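Local coordinates for tailspike protein (Acinetobacter phage vB_ApiP_P1, PDB 6E1R), which probably binds and hydrolyses the capsular polysaccharide of its Acinetobacter host as the trimeric spike of the phage tail, giving the virus its grip on the host, at the interface of chains A and B. Coordinates in Å, arbitrary orientation; residue numbers count along the deposited sequence, not the author numbering. Chains: chain A/B, Tailspike protein.

Contact 1: the interface of chains A and B. Residues chain A 382, 403, 413, 415-416; chain B 420-421.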
loop_
_atom_site.group_PDB
_atom_site.type_symbol
_atom_site.label_atom_id
_atom_site.label_comp_id
_atom_site.label_asym_id
_atom_site.label_seq_id
_atom_site.Cartn_x
_atom_site.Cartn_y
_atom_site.Cartn_z
ATOM N N VAL A 382 17.690 -18.253 -1.252
ATOM C CA VAL A 382 16.503 -18.095 -2.083
ATOM C C VAL A 382 15.283 -18.747 -1.446
ATOM O O VAL A 382 14.147 -18.380 -1.771
ATOM C CB VAL A 382 16.774 -18.663 -3.490
ATOM C CG1 VAL A 382 15.648 -18.306 -4.451
ATOM C CG2 VAL A 382 18.109 -18.153 -4.013
ATOM N N ASP A 403 21.733 -15.952 -6.106
ATOM C CA ASP A 403 20.838 -16.416 -7.155
ATOM C C ASP A 403 19.525 -15.646 -7.195
ATOM O O ASP A 403 18.583 -16.088 -7.858
ATOM C CB ASP A 403 20.551 -17.910 -6.982
ATOM C CG ASP A 403 21.780 -18.769 -7.201
ATOM O OD1 ASP A 403 22.679 -18.342 -7.959
ATOM O OD2 ASP A 403 21.845 -19.871 -6.618
ATOM N N PHE A 413 16.569 -16.144 -9.686
ATOM C CA PHE A 413 15.218 -16.635 -9.460
ATOM C C PHE A 413 14.346 -15.536 -8.872
ATOM O O PHE A 413 14.780 -14.787 -7.991
ATOM C CB PHE A 413 15.230 -17.847 -8.526
ATOM C CG PHE A 413 16.114 -18.965 -8.998
ATOM C CD1 PHE A 413 15.656 -19.882 -9.932
ATOM C CD2 PHE A 413 17.405 -19.098 -8.514
ATOM C CE1 PHE A 413 16.469 -20.907 -10.370
ATOM C CE2 PHE A 413 18.222 -20.124 -8.947
ATOM C CZ PHE A 413 17.754 -21.029 -9.878
ATOM N N ALA A 415 11.587 -16.296 -7.233
ATOM C CA ALA A 415 11.115 -16.878 -5.985
ATOM C C ALA A 415 11.667 -18.290 -5.881
ATOM O O ALA A 415 12.230 -18.832 -6.836
ATOM C CB ALA A 415 9.586 -16.878 -5.909
ATOM N N ASP A 416 11.499 -18.886 -4.700
ATOM C CA ASP A 416 11.970 -20.251 -4.503
ATOM C C ASP A 416 11.052 -21.252 -5.191
ATOM O O ASP A 416 11.517 -22.136 -5.921
ATOM C CB ASP A 416 12.081 -20.560 -3.010
ATOM C CG ASP A 416 12.533 -21.982 -2.743
ATOM O OD1 ASP A 416 13.644 -22.345 -3.184
ATOM O OD2 ASP A 416 11.778 -22.735 -2.094
ATOM N N PHE B 420 11.917 -19.846 -11.091
ATOM C CA PHE B 420 11.738 -20.464 -9.785
ATOM C C PHE B 420 12.710 -21.625 -9.629
ATOM O O PHE B 420 13.081 -22.282 -10.605
ATOM C CB PHE B 420 10.300 -20.973 -9.587
ATOM C CG PHE B 420 9.240 -19.962 -9.916
ATOM C CD1 PHE B 420 9.162 -18.764 -9.224
ATOM C CD2 PHE B 420 8.306 -20.216 -10.909
ATOM C CE1 PHE B 420 8.184 -17.833 -9.523
ATOM C CE2 PHE B 420 7.322 -19.290 -11.211
ATOM C CZ PHE B 420 7.262 -18.097 -10.517
ATOM N N GLN B 421 13.127 -21.869 -8.386
ATOM C CA GLN B 421 13.948 -23.037 -8.085
ATOM C C GLN B 421 13.136 -24.324 -8.033
ATOM O O GLN B 421 13.711 -25.409 -8.172
ATOM C CB GLN B 421 14.691 -22.838 -6.763
ATOM C CG GLN B 421 15.870 -21.881 -6.857
ATOM C CD GLN B 421 16.768 -21.934 -5.636
ATOM O OE1 GLN B 421 16.331 -22.303 -4.545
ATOM N NE2 GLN B 421 18.034 -21.569 -5.814
#

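Contact 2: the interface of chains A and B. Residues chain A 425-428; chain B 430, 432-434.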
loop_
_atom_site.group_PDB
_atom_site.type_symbol
_atom_site.label_atom_id
_atom_site.label_comp_id
_atom_site.label_asym_id
_atom_site.label_seq_id
_atom_site.Cartn_x
_atom_site.Cartn_y
_atom_site.Cartn_z
ATOM N N ILE A 425 3.370 -21.959 -20.553
ATOM C CA ILE A 425 4.681 -21.330 -20.657
ATOM C C ILE A 425 5.191 -21.573 -22.069
ATOM O O ILE A 425 5.346 -22.726 -22.488
ATOM C CB ILE A 425 5.664 -21.881 -19.612
ATOM C CG1 ILE A 425 5.097 -21.706 -18.203
ATOM C CG2 ILE A 425 7.011 -21.187 -19.734
ATOM C CD1 ILE A 425 5.927 -22.365 -17.128
ATOM N N THR A 426 5.440 -20.490 -22.806
ATOM C CA THR A 426 5.859 -20.633 -24.196
ATOM C C THR A 426 7.231 -21.293 -24.290
ATOM O O THR A 426 7.407 -22.281 -25.012
ATOM C CB THR A 426 5.867 -19.271 -24.889
ATOM O OG1 THR A 426 4.601 -18.629 -24.699
ATOM C CG2 THR A 426 6.123 -19.440 -26.380
ATOM N N ASN A 427 8.212 -20.765 -23.565
ATOM C CA ASN A 427 9.579 -21.282 -23.580
ATOM C C ASN A 427 9.962 -21.674 -22.156
ATOM O O ASN A 427 10.273 -20.811 -21.330
ATOM C CB ASN A 427 10.548 -20.254 -24.157
ATOM C CG ASN A 427 10.247 -19.924 -25.605
ATOM O OD1 ASN A 427 10.770 -20.559 -26.520
ATOM N ND2 ASN A 427 9.402 -18.924 -25.820
ATOM N N LEU A 428 9.946 -22.971 -21.873
ATOM C CA LEU A 428 10.242 -23.493 -20.546
ATOM C C LEU A 428 11.619 -24.141 -20.544
ATOM O O LEU A 428 11.944 -24.921 -21.445
ATOM C CB LEU A 428 9.187 -24.511 -20.109
ATOM C CG LEU A 428 9.470 -25.246 -18.797
ATOM C CD1 LEU A 428 9.457 -24.283 -17.617
ATOM C CD2 LEU A 428 8.471 -26.367 -18.594
ATOM N N SER B 430 3.413 -26.488 -22.486
ATOM C CA SER B 430 4.679 -25.923 -22.945
ATOM C C SER B 430 5.244 -26.841 -24.018
ATOM O O SER B 430 5.683 -27.955 -23.715
ATOM C CB SER B 430 5.664 -25.762 -21.790
ATOM O OG SER B 430 6.853 -25.130 -22.228
ATOM N N LYS B 432 7.659 -25.694 -26.496
ATOM C CA LYS B 432 9.080 -25.376 -26.650
ATOM C C LYS B 432 9.802 -25.496 -25.306
ATOM O O LYS B 432 10.361 -24.542 -24.767
ATOM C CB LYS B 432 9.251 -23.990 -27.261
ATOM C CG LYS B 432 8.777 -23.901 -28.702
ATOM C CD LYS B 432 9.125 -22.563 -29.331
ATOM C CE LYS B 432 8.588 -22.475 -30.750
ATOM N NZ LYS B 432 8.950 -21.187 -31.403
ATOM N N HIS B 433 9.771 -26.712 -24.767
ATOM C CA HIS B 433 10.405 -27.041 -23.497
ATOM C C HIS B 433 11.780 -27.638 -23.771
ATOM O O HIS B 433 11.890 -28.652 -24.471
ATOM C CB HIS B 433 9.534 -28.014 -22.702
ATOM C CG HIS B 433 10.169 -28.512 -21.440
ATOM N ND1 HIS B 433 9.817 -29.709 -20.855
ATOM C CD2 HIS B 433 11.125 -27.973 -20.647
ATOM C CE1 HIS B 433 10.531 -29.889 -19.759
ATOM N NE2 HIS B 433 11.334 -28.850 -19.610
ATOM N N ASN B 434 12.821 -27.017 -23.210
ATOM C CA ASN B 434 14.209 -27.407 -23.461
ATOM C C ASN B 434 14.486 -27.458 -24.963
ATOM O O ASN B 434 15.034 -28.425 -25.496
ATOM C CB ASN B 434 14.528 -28.743 -22.788
ATOM C CG ASN B 434 14.335 -28.696 -21.283
ATOM O OD1 ASN B 434 14.384 -27.628 -20.675
ATOM N ND2 ASN B 434 14.102 -29.855 -20.678
#

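Contact 1: the interface of chains A and B
The ring of A:Phe413 offers one face to B:Gln421, whose CG methylene sits over the ring centre, 3.4 Å from the centroid, a CH-pi contact. At the rim of the same ring, in its plane, are A:Asp403 CB from its own chain and the backbone N of B:Phe420 from the partner. The ring of B:Phe420 instead meets A:Ala415 along an edge: the carbonyl O of A:Ala415 lies in the ring plane, and CD1 comes 3.8 Å from A:Ala415 CB. The two phenyl rings are not stacked on each other.

B:Gln421 contributes about half of the buried surface, 87 of 176 Å². With CG beside its own backbone N (chi1 -75°) and the chain extended from there, it runs across the A:Phe413 ring at roughly a right angle. Its amide plane stands 72° from the ring, and NE2 lies 3.5 Å from CE2 of A:Phe413, while CD packs 3.9 Å from CB of A:Val382.

The amide orientation is doubtful. As modelled, OE1 lies 3.0 Å from the carboxylate OD1 of A:Asp416, two acceptors facing each other; exchanging OE1 and NE2 would turn the pair into a plausible hydrogen bond. The backbone N of B:Gln421 is 3.0 Å from A:Asp416 O, yet its N-H points away, and no hydrogen bond forms.

A parallel beta bridge pairs A:Ala415 with B:Phe420. By placing the glutamine of one subunit against A:Val382 and A:Phe413 of the next, beside A:Asp416, the site probably helps fix the register of the chains where short interchain parallel pairing occurs in the segment leading to the C-terminal strands.

Contact 2: the interface of chains A and B
A:Leu428 and B:His433 lie side by side and point the same way, as expected for partners in a parallel beta bridge. Both side chains leave the backbone alike, CG anti to the backbone N (chi1 173° in the leucine and 174° in the histidine), which carries the isobutyl group alongside the imidazole. The CD2 methyl of A:Leu428 then rests on one face of that ring, 3.9 Å from its centroid and displaced toward the rim, a CH-pi contact; CG of the leucine also comes 3.7 Å from CD2 of B:His433.

The preceding pair repeats the pattern with polar groups. A:Asn427 and B:Lys432 are likewise bridged in parallel, and their side chains run alongside each other. OD1 of the asparagine is 3.8 Å from CD of the lysine, so the aliphatic stem, extended beyond CG, makes this contact rather than the terminal amine NZ. B:Lys432 buries 53 Å² against chain A and A:Leu428 47 Å² against chain B, the two leading contributions in this patch.

Hydrogen bonds are found at either end. B:Ser430 OG donates to the backbone carbonyl O of A:Ile425 over 2.8 Å, from a position tilted out of the carbonyl plane. At the other end the backbone N of B:Asn434 gives a nearly straight bond of 2.9 Å to A:Leu428 O. The intervening bond, from A:Leu428 N to B:Lys432 O, is weak. This parallel strand pairing between subunits probably helps hold the trimer together.

Besides accepting from B:Asn434 N, A:Leu428 O lies in the plane of the B:His433 ring, at its edge, 3.3 Å from CD2.

The C-alpha centres of contact 1 and contact 2 are about 18 Å apart, and no residue occurs in both. Both lie in the C-terminal portion of the tailspike, ahead of its long C-terminal strands; the crystallised chain lacks the N-terminal part. In chain B, strand 417-420 and its following residue serve contact 1, and strand 432-433 serves contact 2; chain A enters contact 2 at the end of strand 422-425. Each bridge (A:Ala415-B:Phe420, A:Asn427-B:Lys432, A:Leu428-B:His433) is offset by five residues, supporting one constant register. With three copies in the assembly, this pairing probably recurs round the trimer.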